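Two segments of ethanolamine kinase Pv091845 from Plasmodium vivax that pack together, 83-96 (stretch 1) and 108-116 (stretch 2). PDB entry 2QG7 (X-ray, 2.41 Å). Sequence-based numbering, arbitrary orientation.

Stretch 1 83-96: NEKTLYIYCKYVML
Stretch 2 (108-116) VDSLEFQII

Residues 84-96 form a helix that continues later in the chain, and an extended strand through Phe113, Gln114 and Ile115 runs across it. The two axes approach to 9.2 Å, with an angle of 121° between their N-to-C directions, so the strand runs obliquely against the helix. In the resulting register, Asp109 lies nearest Lys92 (CA to CA, 7.0 Å), Phe113 nearest Tyr88 (CA to CA, 6.3 Å) and Ile115 nearest Glu84 (CA to CA, 8.0 Å). Helical phi/psi values cluster near -65/-40, with a wider pi-type turn at 94-96; on the other side they go from -87/124 at Glu112 through -110/130 at Phe113 and -134/120 at Gln114 to -68/118 at Ile115.

Asn83 (chi1 p) caps the helix, its OD1 accepting from Thr86 N at 2.8 Å and from Thr86 OG1, also at 2.8 Å.

The main bump is Phe113, which gives up 115 Å² of the 510 Å² buried in total. With chi1 m and chi2 105°, its ring enters a hollow lined by Tyr88, Cys91, Lys92 and Met95. Cys91 (m) points toward the strand and lays CB over one ring face, 3.7 Å from Phe113 CE2 and 4.0 Å from the ring centroid; its small side chain presents CB to the ring face. Met95 (m, m, m) meets the ring edge, CG lying 4.2 Å from Phe113 CE2, while the aliphatic part of Lys92 approaches obliquely, CG to Phe113 CE1 at 3.5 Å.

Tyr88 (m, chi2 157°) leaves the helix sideways, yet its end reaches the strand. Phe113 CB sits over one face of its ring, 3.5 Å from Tyr88 CD2 and 4.0 Å from the centroid in a CH-pi contact. Each aromatic residue thus receives a methylene on a ring face. At the ring's edge, the Ile115 backbone N donates to Tyr88 OH at 3.3 Å with an N-H...acceptor angle of 160°, the one hydrogen bond between the stretches. The same hydroxyl donates weakly to Glu84 OE1 at 2.7 Å, so a tyrosine here offers both a broad apolar surface and a polar tip.

Beyond Tyr88, Ile115 (t, t) directs its CA-to-CB bond toward the helix. Ile115 CD1 meets Leu87 CD2 (t, p rotamer) at 3.9 Å, and Ile115 CG2 lies 3.6 Å from Tyr88 OH and 3.8 Å from Glu84 CD. Glu84 (t, t) covers this end while remaining exposed. At the other end, Leu111 (m, t) fits against Met95, CD1 to Met95 CB at 4.0 Å, flexible apolar chains filling the space beside the Phe113 ring.

Next to this apolar patch, Lys92 (m, t, p, t) touches the phenyl ring with CG; from there the chain leads away from the ring, bending at chi3, to Asp109 (p), forming a long salt bridge of 3.6 Å between Lys92 NZ and Asp109 OD2. Lysine suits the place because its CG rests obliquely against the Phe113 ring while its ammonium group reaches the exposed Asp109.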

# COMPACT_ATOMS: atom_id res chain seq x y z
N ASN D 83 21.73 21.72 -5.12
CA ASN D 83 21.10 22.23 -3.91
C ASN D 83 20.09 23.32 -4.24
O ASN D 83 19.87 23.63 -5.42
CB ASN D 83 22.14 22.74 -2.90
CG ASN D 83 23.17 23.68 -3.52
OD1 ASN D 83 22.82 24.68 -4.17
ND2 ASN D 83 24.46 23.37 -3.30
N GLU D 84 19.49 23.89 -3.19
CA GLU D 84 18.53 24.98 -3.30
C GLU D 84 19.14 26.28 -3.84
O GLU D 84 18.46 27.06 -4.48
CB GLU D 84 17.90 25.24 -1.93
CG GLU D 84 16.51 25.85 -1.97
CD GLU D 84 15.73 25.66 -0.64
OE1 GLU D 84 15.24 26.68 -0.07
OE2 GLU D 84 15.61 24.49 -0.18
N LYS D 85 20.43 26.49 -3.57
CA LYS D 85 21.13 27.71 -3.97
C LYS D 85 21.46 27.72 -5.47
O LYS D 85 21.43 28.78 -6.15
CB LYS D 85 22.41 27.86 -3.15
CG LYS D 85 23.21 29.12 -3.48
CD LYS D 85 24.53 29.14 -2.76
CE LYS D 85 25.38 30.32 -3.32
NZ LYS D 85 26.62 30.53 -2.40
N THR D 86 21.81 26.53 -5.98
CA THR D 86 22.03 26.32 -7.41
C THR D 86 20.72 26.53 -8.21
O THR D 86 20.74 27.13 -9.29
CB THR D 86 22.67 24.93 -7.70
OG1 THR D 86 23.80 24.73 -6.83
CG2 THR D 86 23.17 24.85 -9.15
N LEU D 87 19.60 26.06 -7.66
CA LEU D 87 18.26 26.26 -8.22
C LEU D 87 17.93 27.73 -8.42
O LEU D 87 17.60 28.16 -9.54
CB LEU D 87 17.21 25.61 -7.31
CG LEU D 87 15.74 25.92 -7.58
CD1 LEU D 87 15.30 25.30 -8.92
CD2 LEU D 87 14.91 25.41 -6.44
N TYR D 88 18.06 28.49 -7.33
CA TYR D 88 17.82 29.93 -7.29
C TYR D 88 18.70 30.71 -8.23
O TYR D 88 18.27 31.74 -8.76
CB TYR D 88 17.95 30.47 -5.86
CG TYR D 88 17.00 29.89 -4.84
CD1 TYR D 88 17.30 29.91 -3.49
CD2 TYR D 88 15.78 29.32 -5.23
CE1 TYR D 88 16.40 29.37 -2.53
CE2 TYR D 88 14.88 28.78 -4.28
CZ TYR D 88 15.20 28.81 -2.95
OH TYR D 88 14.33 28.27 -2.04
N ILE D 89 19.94 30.27 -8.43
CA ILE D 89 20.84 30.90 -9.41
C ILE D 89 20.30 30.63 -10.84
O ILE D 89 20.27 31.54 -11.68
CB ILE D 89 22.29 30.37 -9.29
CG1 ILE D 89 22.91 30.76 -7.94
CG2 ILE D 89 23.17 30.86 -10.45
CD1 ILE D 89 24.09 29.88 -7.52
N TYR D 90 19.87 29.39 -11.08
CA TYR D 90 19.24 29.02 -12.35
C TYR D 90 18.00 29.89 -12.59
O TYR D 90 17.75 30.36 -13.71
CB TYR D 90 18.89 27.51 -12.41
CG TYR D 90 18.59 27.03 -13.85
CD1 TYR D 90 19.63 26.78 -14.75
CD2 TYR D 90 17.26 26.88 -14.30
CE1 TYR D 90 19.37 26.37 -16.06
CE2 TYR D 90 17.00 26.46 -15.60
CZ TYR D 90 18.05 26.20 -16.48
OH TYR D 90 17.78 25.79 -17.77
N CYS D 91 17.26 30.11 -11.51
CA CYS D 91 16.08 30.97 -11.50
C CYS D 91 16.36 32.44 -11.77
O CYS D 91 15.53 33.11 -12.40
CB CYS D 91 15.32 30.81 -10.19
SG CYS D 91 14.45 29.25 -10.16
N LYS D 92 17.49 32.94 -11.29
CA LYS D 92 17.92 34.30 -11.60
C LYS D 92 18.15 34.49 -13.08
O LYS D 92 17.92 35.58 -13.60
CB LYS D 92 19.24 34.63 -10.89
CG LYS D 92 19.12 35.10 -9.46
CD LYS D 92 20.50 35.17 -8.81
CE LYS D 92 21.22 36.45 -9.19
NZ LYS D 92 22.50 36.59 -8.41
N TYR D 93 18.67 33.45 -13.74
CA TYR D 93 18.95 33.49 -15.18
C TYR D 93 17.68 33.34 -16.02
O TYR D 93 17.59 33.90 -17.12
CB TYR D 93 19.94 32.40 -15.59
CG TYR D 93 21.27 32.42 -14.89
CD1 TYR D 93 21.81 33.62 -14.38
CD2 TYR D 93 22.02 31.25 -14.75
CE1 TYR D 93 23.04 33.65 -13.73
CE2 TYR D 93 23.26 31.26 -14.09
CZ TYR D 93 23.76 32.46 -13.59
OH TYR D 93 24.98 32.48 -12.96
N VAL D 94 16.72 32.57 -15.50
CA VAL D 94 15.39 32.46 -16.10
C VAL D 94 14.79 33.85 -16.16
O VAL D 94 14.33 34.29 -17.23
CB VAL D 94 14.46 31.44 -15.36
CG1 VAL D 94 13.02 31.54 -15.85
CG2 VAL D 94 14.97 29.99 -15.55
N MET D 95 14.84 34.56 -15.05
CA MET D 95 14.32 35.93 -14.96
C MET D 95 15.12 36.96 -15.78
O MET D 95 14.59 37.99 -16.21
CB MET D 95 14.22 36.38 -13.49
CG MET D 95 13.15 35.62 -12.64
SD MET D 95 11.50 35.38 -13.40
CE MET D 95 10.89 37.10 -13.71
N LEU D 96 16.41 36.70 -15.95
CA LEU D 96 17.27 37.64 -16.65
C LEU D 96 17.09 37.55 -18.17
O LEU D 96 17.08 38.58 -18.85
CB LEU D 96 18.74 37.43 -16.24
CG LEU D 96 19.87 38.27 -16.85
CD1 LEU D 96 19.80 39.77 -16.49
CD2 LEU D 96 21.20 37.67 -16.44
N VAL D 108 17.61 44.42 -11.55
CA VAL D 108 17.26 43.78 -10.27
C VAL D 108 17.61 42.29 -10.19
O VAL D 108 17.10 41.46 -10.96
CB VAL D 108 15.79 44.04 -9.86
CG1 VAL D 108 15.51 43.46 -8.47
CG2 VAL D 108 15.49 45.54 -9.84
N ASP D 109 18.52 41.97 -9.27
CA ASP D 109 18.76 40.61 -8.79
C ASP D 109 18.58 40.66 -7.26
O ASP D 109 19.29 39.96 -6.47
CB ASP D 109 20.15 40.09 -9.21
CG ASP D 109 21.31 40.86 -8.57
OD1 ASP D 109 21.18 42.09 -8.38
OD2 ASP D 109 22.36 40.23 -8.28
N SER D 110 17.61 41.51 -6.87
CA SER D 110 17.12 41.61 -5.50
C SER D 110 15.79 40.85 -5.38
O SER D 110 14.93 41.18 -4.54
CB SER D 110 16.91 43.08 -5.11
OG SER D 110 18.09 43.85 -5.35
N LEU D 111 15.62 39.85 -6.25
CA LEU D 111 14.41 39.06 -6.27
C LEU D 111 14.50 37.99 -5.19
O LEU D 111 15.54 37.37 -5.01
CB LEU D 111 14.18 38.43 -7.64
CG LEU D 111 14.13 39.32 -8.90
CD1 LEU D 111 14.56 38.52 -10.11
CD2 LEU D 111 12.74 39.92 -9.11
N GLU D 112 13.40 37.81 -4.47
CA GLU D 112 13.27 36.77 -3.47
C GLU D 112 12.78 35.49 -4.14
O GLU D 112 11.74 35.50 -4.80
CB GLU D 112 12.26 37.22 -2.39
CG GLU D 112 12.87 38.05 -1.24
CD GLU D 112 13.37 37.17 -0.08
OE1 GLU D 112 14.09 36.15 -0.32
OE2 GLU D 112 13.02 37.52 1.08
N PHE D 113 13.53 34.41 -3.99
CA PHE D 113 13.13 33.12 -4.54
C PHE D 113 12.76 32.16 -3.44
O PHE D 113 13.51 31.99 -2.49
CB PHE D 113 14.25 32.51 -5.38
CG PHE D 113 14.56 33.27 -6.61
CD1 PHE D 113 15.72 34.05 -6.68
CD2 PHE D 113 13.70 33.23 -7.70
CE1 PHE D 113 16.01 34.78 -7.82
CE2 PHE D 113 13.97 33.96 -8.85
CZ PHE D 113 15.14 34.74 -8.91
N GLN D 114 11.59 31.53 -3.58
CA GLN D 114 11.16 30.49 -2.64
C GLN D 114 10.59 29.24 -3.35
O GLN D 114 9.62 29.31 -4.11
CB GLN D 114 10.19 31.06 -1.59
CG GLN D 114 9.89 30.13 -0.39
CD GLN D 114 11.13 29.37 0.14
OE1 GLN D 114 11.12 28.12 0.18
NE2 GLN D 114 12.19 30.11 0.54
N ILE D 115 11.24 28.10 -3.10
CA ILE D 115 10.75 26.81 -3.59
C ILE D 115 9.44 26.42 -2.90
O ILE D 115 9.38 26.25 -1.68
CB ILE D 115 11.81 25.67 -3.50
CG1 ILE D 115 11.31 24.42 -4.27
CG2 ILE D 115 12.21 25.36 -2.04
CD1 ILE D 115 12.37 23.30 -4.33
N ILE D 116 8.38 26.30 -3.70
CA ILE D 116 7.06 25.99 -3.17
C ILE D 116 6.54 24.65 -3.71
O ILE D 116 7.04 24.14 -4.72
CB ILE D 116 6.05 27.19 -3.36
CG1 ILE D 116 5.00 27.22 -2.24
CG2 ILE D 116 5.43 27.23 -4.78
CD1 ILE D 116 5.58 27.55 -0.81